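Local coordinates for protein GH3 beta-N-acetylglucosaminidase (Paenibacillaceae, PDB 6K5J) that probably releases N-acetylglucosamine from the non-reducing ends of chitin-derived oligosaccharides as a family 3 glycoside hydrolase, at residues Ala197-Asp209 / His231-Pro243. Sequence-based numbering, arbitrary orientation.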
# COMPACT_ATOMS: atom_id res chain seq x y z
N ALA A 197 -11.80 -10.54 -8.58
CA ALA A 197 -11.82 -11.90 -9.08
C ALA A 197 -11.04 -12.77 -8.10
O ALA A 197 -10.49 -12.28 -7.11
CB ALA A 197 -11.23 -11.97 -10.50
N LEU A 198 -10.99 -14.07 -8.39
CA LEU A 198 -10.21 -15.04 -7.63
C LEU A 198 -8.98 -15.42 -8.45
O LEU A 198 -9.05 -16.33 -9.29
CB LEU A 198 -11.05 -16.27 -7.30
CG LEU A 198 -10.44 -17.36 -6.42
CD1 LEU A 198 -9.98 -16.80 -5.07
CD2 LEU A 198 -11.46 -18.48 -6.21
N PRO A 199 -7.85 -14.76 -8.26
CA PRO A 199 -6.68 -15.01 -9.11
C PRO A 199 -6.02 -16.33 -8.75
O PRO A 199 -6.19 -16.88 -7.66
CB PRO A 199 -5.75 -13.83 -8.80
CG PRO A 199 -6.59 -12.84 -7.98
CD PRO A 199 -7.58 -13.71 -7.26
N THR A 200 -5.24 -16.83 -9.71
CA THR A 200 -4.45 -18.05 -9.55
C THR A 200 -2.99 -17.74 -9.83
O THR A 200 -2.68 -17.03 -10.79
CB THR A 200 -4.93 -19.16 -10.50
OG1 THR A 200 -6.29 -19.47 -10.22
CG2 THR A 200 -4.06 -20.42 -10.34
N VAL A 201 -2.11 -18.25 -8.98
CA VAL A 201 -0.67 -18.33 -9.24
C VAL A 201 -0.38 -19.81 -9.44
O VAL A 201 -0.33 -20.56 -8.46
CB VAL A 201 0.14 -17.73 -8.09
CG1 VAL A 201 1.64 -17.90 -8.34
CG2 VAL A 201 -0.20 -16.25 -7.92
N PRO A 202 -0.22 -20.28 -10.68
CA PRO A 202 -0.22 -21.72 -10.95
C PRO A 202 1.13 -22.42 -10.79
O PRO A 202 1.20 -23.64 -10.98
CB PRO A 202 -0.68 -21.78 -12.41
CG PRO A 202 -0.11 -20.53 -13.02
CD PRO A 202 -0.12 -19.47 -11.92
N HIS A 203 2.18 -21.70 -10.43
CA HIS A 203 3.53 -22.20 -10.58
C HIS A 203 3.84 -23.32 -9.59
O HIS A 203 3.21 -23.45 -8.54
CB HIS A 203 4.53 -21.07 -10.40
CG HIS A 203 4.24 -19.90 -11.28
ND1 HIS A 203 4.32 -19.97 -12.65
CD2 HIS A 203 3.82 -18.64 -10.98
CE1 HIS A 203 3.98 -18.80 -13.17
NE2 HIS A 203 3.68 -17.98 -12.18
N ALA A 204 4.85 -24.12 -9.94
CA ALA A 204 5.29 -25.23 -9.13
C ALA A 204 5.95 -24.74 -7.85
O ALA A 204 6.41 -23.60 -7.74
CB ALA A 204 6.27 -26.11 -9.91
N ARG A 205 6.03 -25.65 -6.88
CA ARG A 205 6.57 -25.33 -5.57
C ARG A 205 8.00 -24.80 -5.67
O ARG A 205 8.38 -23.89 -4.92
CB ARG A 205 6.49 -26.57 -4.69
CG ARG A 205 6.81 -26.36 -3.27
CD ARG A 205 5.94 -25.31 -2.61
NE ARG A 205 6.60 -24.96 -1.36
CZ ARG A 205 6.34 -25.53 -0.20
NH1 ARG A 205 5.38 -26.44 -0.10
NH2 ARG A 205 7.03 -25.17 0.87
N GLU A 206 8.82 -25.34 -6.59
CA GLU A 206 10.19 -24.84 -6.71
C GLU A 206 10.21 -23.34 -7.00
O GLU A 206 11.09 -22.62 -6.53
CB GLU A 206 10.97 -25.59 -7.80
CG GLU A 206 10.48 -25.41 -9.24
CD GLU A 206 10.98 -24.13 -9.93
OE1 GLU A 206 10.28 -23.64 -10.85
OE2 GLU A 206 12.06 -23.60 -9.56
N ARG A 207 9.25 -22.87 -7.79
CA ARG A 207 9.24 -21.45 -8.11
C ARG A 207 8.78 -20.63 -6.91
O ARG A 207 9.37 -19.59 -6.60
CB ARG A 207 8.37 -21.22 -9.35
CG ARG A 207 7.58 -19.95 -9.34
CD ARG A 207 8.42 -18.70 -9.53
NE ARG A 207 7.49 -17.59 -9.41
CZ ARG A 207 6.84 -17.06 -10.44
NH1 ARG A 207 7.08 -17.49 -11.67
NH2 ARG A 207 5.98 -16.08 -10.23
N LEU A 208 7.75 -21.12 -6.19
CA LEU A 208 7.30 -20.41 -4.99
C LEU A 208 8.40 -20.35 -3.95
O LEU A 208 8.56 -19.33 -3.27
CB LEU A 208 6.05 -21.09 -4.42
CG LEU A 208 4.82 -21.18 -5.33
CD1 LEU A 208 3.65 -21.89 -4.63
CD2 LEU A 208 4.39 -19.79 -5.82
N ASP A 209 9.18 -21.43 -3.80
CA ASP A 209 10.25 -21.45 -2.80
C ASP A 209 11.34 -20.44 -3.12
O ASP A 209 11.92 -19.83 -2.21
CB ASP A 209 10.87 -22.84 -2.71
CG ASP A 209 9.97 -23.85 -2.02
OD1 ASP A 209 9.03 -23.43 -1.32
OD2 ASP A 209 10.21 -25.06 -2.18
N HIS A 231 -5.92 -13.40 -1.08
CA HIS A 231 -7.10 -14.10 -1.59
C HIS A 231 -6.81 -14.67 -2.98
O HIS A 231 -7.46 -14.34 -3.97
CB HIS A 231 -8.30 -13.17 -1.68
CG HIS A 231 -8.72 -12.53 -0.38
ND1 HIS A 231 -8.60 -13.14 0.85
CD2 HIS A 231 -9.28 -11.32 -0.15
CE1 HIS A 231 -9.06 -12.34 1.79
NE2 HIS A 231 -9.49 -11.23 1.21
N VAL A 232 -5.81 -15.55 -3.05
CA VAL A 232 -5.27 -16.04 -4.31
C VAL A 232 -5.10 -17.56 -4.22
O VAL A 232 -4.71 -18.08 -3.18
CB VAL A 232 -3.93 -15.33 -4.65
CG1 VAL A 232 -3.23 -15.97 -5.86
CG2 VAL A 232 -4.17 -13.83 -4.87
N LEU A 233 -5.44 -18.26 -5.31
CA LEU A 233 -5.26 -19.71 -5.37
C LEU A 233 -3.81 -20.06 -5.70
O LEU A 233 -3.21 -19.49 -6.61
CB LEU A 233 -6.17 -20.32 -6.44
CG LEU A 233 -7.65 -19.99 -6.29
CD1 LEU A 233 -8.38 -20.32 -7.58
CD2 LEU A 233 -8.21 -20.80 -5.13
N PHE A 234 -3.27 -21.04 -4.97
CA PHE A 234 -1.93 -21.58 -5.21
C PHE A 234 -2.05 -23.10 -5.32
O PHE A 234 -1.84 -23.83 -4.35
CB PHE A 234 -0.96 -21.19 -4.09
CG PHE A 234 -0.68 -19.70 -4.00
CD1 PHE A 234 -1.56 -18.86 -3.32
CD2 PHE A 234 0.43 -19.15 -4.61
CE1 PHE A 234 -1.33 -17.50 -3.25
CE2 PHE A 234 0.68 -17.79 -4.55
CZ PHE A 234 -0.20 -16.96 -3.87
N PRO A 235 -2.39 -23.61 -6.51
CA PRO A 235 -2.60 -25.06 -6.66
C PRO A 235 -1.40 -25.92 -6.30
O PRO A 235 -1.59 -27.10 -5.98
CB PRO A 235 -2.96 -25.22 -8.14
CG PRO A 235 -2.58 -23.91 -8.80
CD PRO A 235 -2.73 -22.87 -7.74
N ALA A 236 -0.17 -25.40 -6.34
CA ALA A 236 0.97 -26.21 -5.92
C ALA A 236 0.97 -26.47 -4.42
O ALA A 236 1.63 -27.41 -3.97
CB ALA A 236 2.29 -25.54 -6.31
N VAL A 237 0.25 -25.66 -3.65
CA VAL A 237 0.15 -25.82 -2.21
C VAL A 237 -1.21 -26.36 -1.81
O VAL A 237 -1.30 -27.24 -0.95
CB VAL A 237 0.44 -24.48 -1.49
CG1 VAL A 237 0.46 -24.69 0.03
CG2 VAL A 237 1.76 -23.90 -1.96
N GLU A 238 -2.28 -25.85 -2.41
CA GLU A 238 -3.65 -26.18 -2.04
C GLU A 238 -4.37 -26.79 -3.23
O GLU A 238 -4.66 -26.07 -4.21
CB GLU A 238 -4.38 -24.94 -1.54
CG GLU A 238 -5.86 -25.14 -1.26
CD GLU A 238 -6.12 -26.28 -0.28
OE1 GLU A 238 -6.66 -27.32 -0.72
OE2 GLU A 238 -5.79 -26.14 0.92
N PRO A 239 -4.65 -28.09 -3.22
CA PRO A 239 -5.37 -28.70 -4.36
C PRO A 239 -6.81 -28.26 -4.48
O PRO A 239 -7.34 -28.23 -5.59
CB PRO A 239 -5.27 -30.21 -4.07
CG PRO A 239 -4.18 -30.35 -3.06
CD PRO A 239 -4.20 -29.09 -2.24
N GLU A 240 -7.47 -27.92 -3.37
CA GLU A 240 -8.86 -27.49 -3.45
C GLU A 240 -8.95 -26.04 -3.93
O GLU A 240 -7.97 -25.29 -3.87
CB GLU A 240 -9.55 -27.63 -2.09
CG GLU A 240 -9.55 -29.04 -1.55
CD GLU A 240 -10.13 -30.03 -2.54
OE1 GLU A 240 -11.14 -29.69 -3.19
OE2 GLU A 240 -9.57 -31.14 -2.68
N LYS A 241 -10.13 -25.67 -4.41
CA LYS A 241 -10.39 -24.30 -4.87
C LYS A 241 -10.64 -23.41 -3.65
O LYS A 241 -11.74 -22.91 -3.39
CB LYS A 241 -11.56 -24.26 -5.84
CG LYS A 241 -11.53 -23.06 -6.77
CD LYS A 241 -12.83 -22.90 -7.54
CE LYS A 241 -12.56 -22.75 -9.04
NZ LYS A 241 -13.79 -22.99 -9.85
N LEU A 242 -9.57 -23.21 -2.88
CA LEU A 242 -9.58 -22.35 -1.70
C LEU A 242 -8.44 -21.35 -1.83
O LEU A 242 -7.28 -21.77 -2.00
CB LEU A 242 -9.42 -23.16 -0.41
CG LEU A 242 -10.53 -24.14 -0.03
CD1 LEU A 242 -10.06 -25.05 1.11
CD2 LEU A 242 -11.78 -23.38 0.37
N PRO A 243 -8.70 -20.05 -1.76
CA PRO A 243 -7.59 -19.09 -1.73
C PRO A 243 -6.77 -19.28 -0.47
O PRO A 243 -7.21 -19.90 0.50
CB PRO A 243 -8.30 -17.73 -1.76
CG PRO A 243 -9.63 -17.99 -1.15
CD PRO A 243 -10.01 -19.40 -1.53
O HOH W 1 0.80 -22.76 -7.29
O HOH W 2 3.50 -27.71 -1.91
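Leu233 grips the opposing chain through both of its backbone polar groups: its N donates to Pro199 O (2.8 Å) and its O accepts from Val201 N (2.9 Å). This pattern makes a single parallel beta bridge, Thr200 with Leu233, between two loops that follow neighbouring strands 178-184 and 226-229 of the TIM-barrel domain. Farther along, a water donates to Val201 O and His203 O while accepting from Ala236 N, continuing the link where the chains no longer bond directly. Another water joins Arg205 NH1 to Ala236 O; the guanidinium also forms salt bridges with Asp209 and with Glu258, on helix 249-258.

Apolar side chains pack on both sides of the paired backbones, Val201, Val232 and Phe234 on one and Leu198 and Leu233 on the other. Val201 lies alongside Phe234, its CB 3.6 Å from Phe234 CE2, and its CG2 branch also meets Val232 CG1. Leu208, from the helix that starts after Ala204, brings CD2 to the edge of the Phe234 ring, near the ring plane, whereas its CD1 reaches Val237 CG2 at 3.8 Å.

Near His231, whose side chain lies about 7 Å from a bound N-acetylglucosamine, Leu198 crosses Leu233 at roughly a right angle. The imidazole bonds Thr245 OG1 through ND1 and the O of 3-sulfinoalanine 269 through NE2. With CG anti to the backbone N (chi1 -176°), Leu198 turns CG and CD2 to Leu233 and CD1 to Pro243. Its CD1 methyl rests 3.8 Å from Pro243 CB and 3.7 Å from His231 O, a buried carbonyl oxygen with no hydrogen-bond partner in the model.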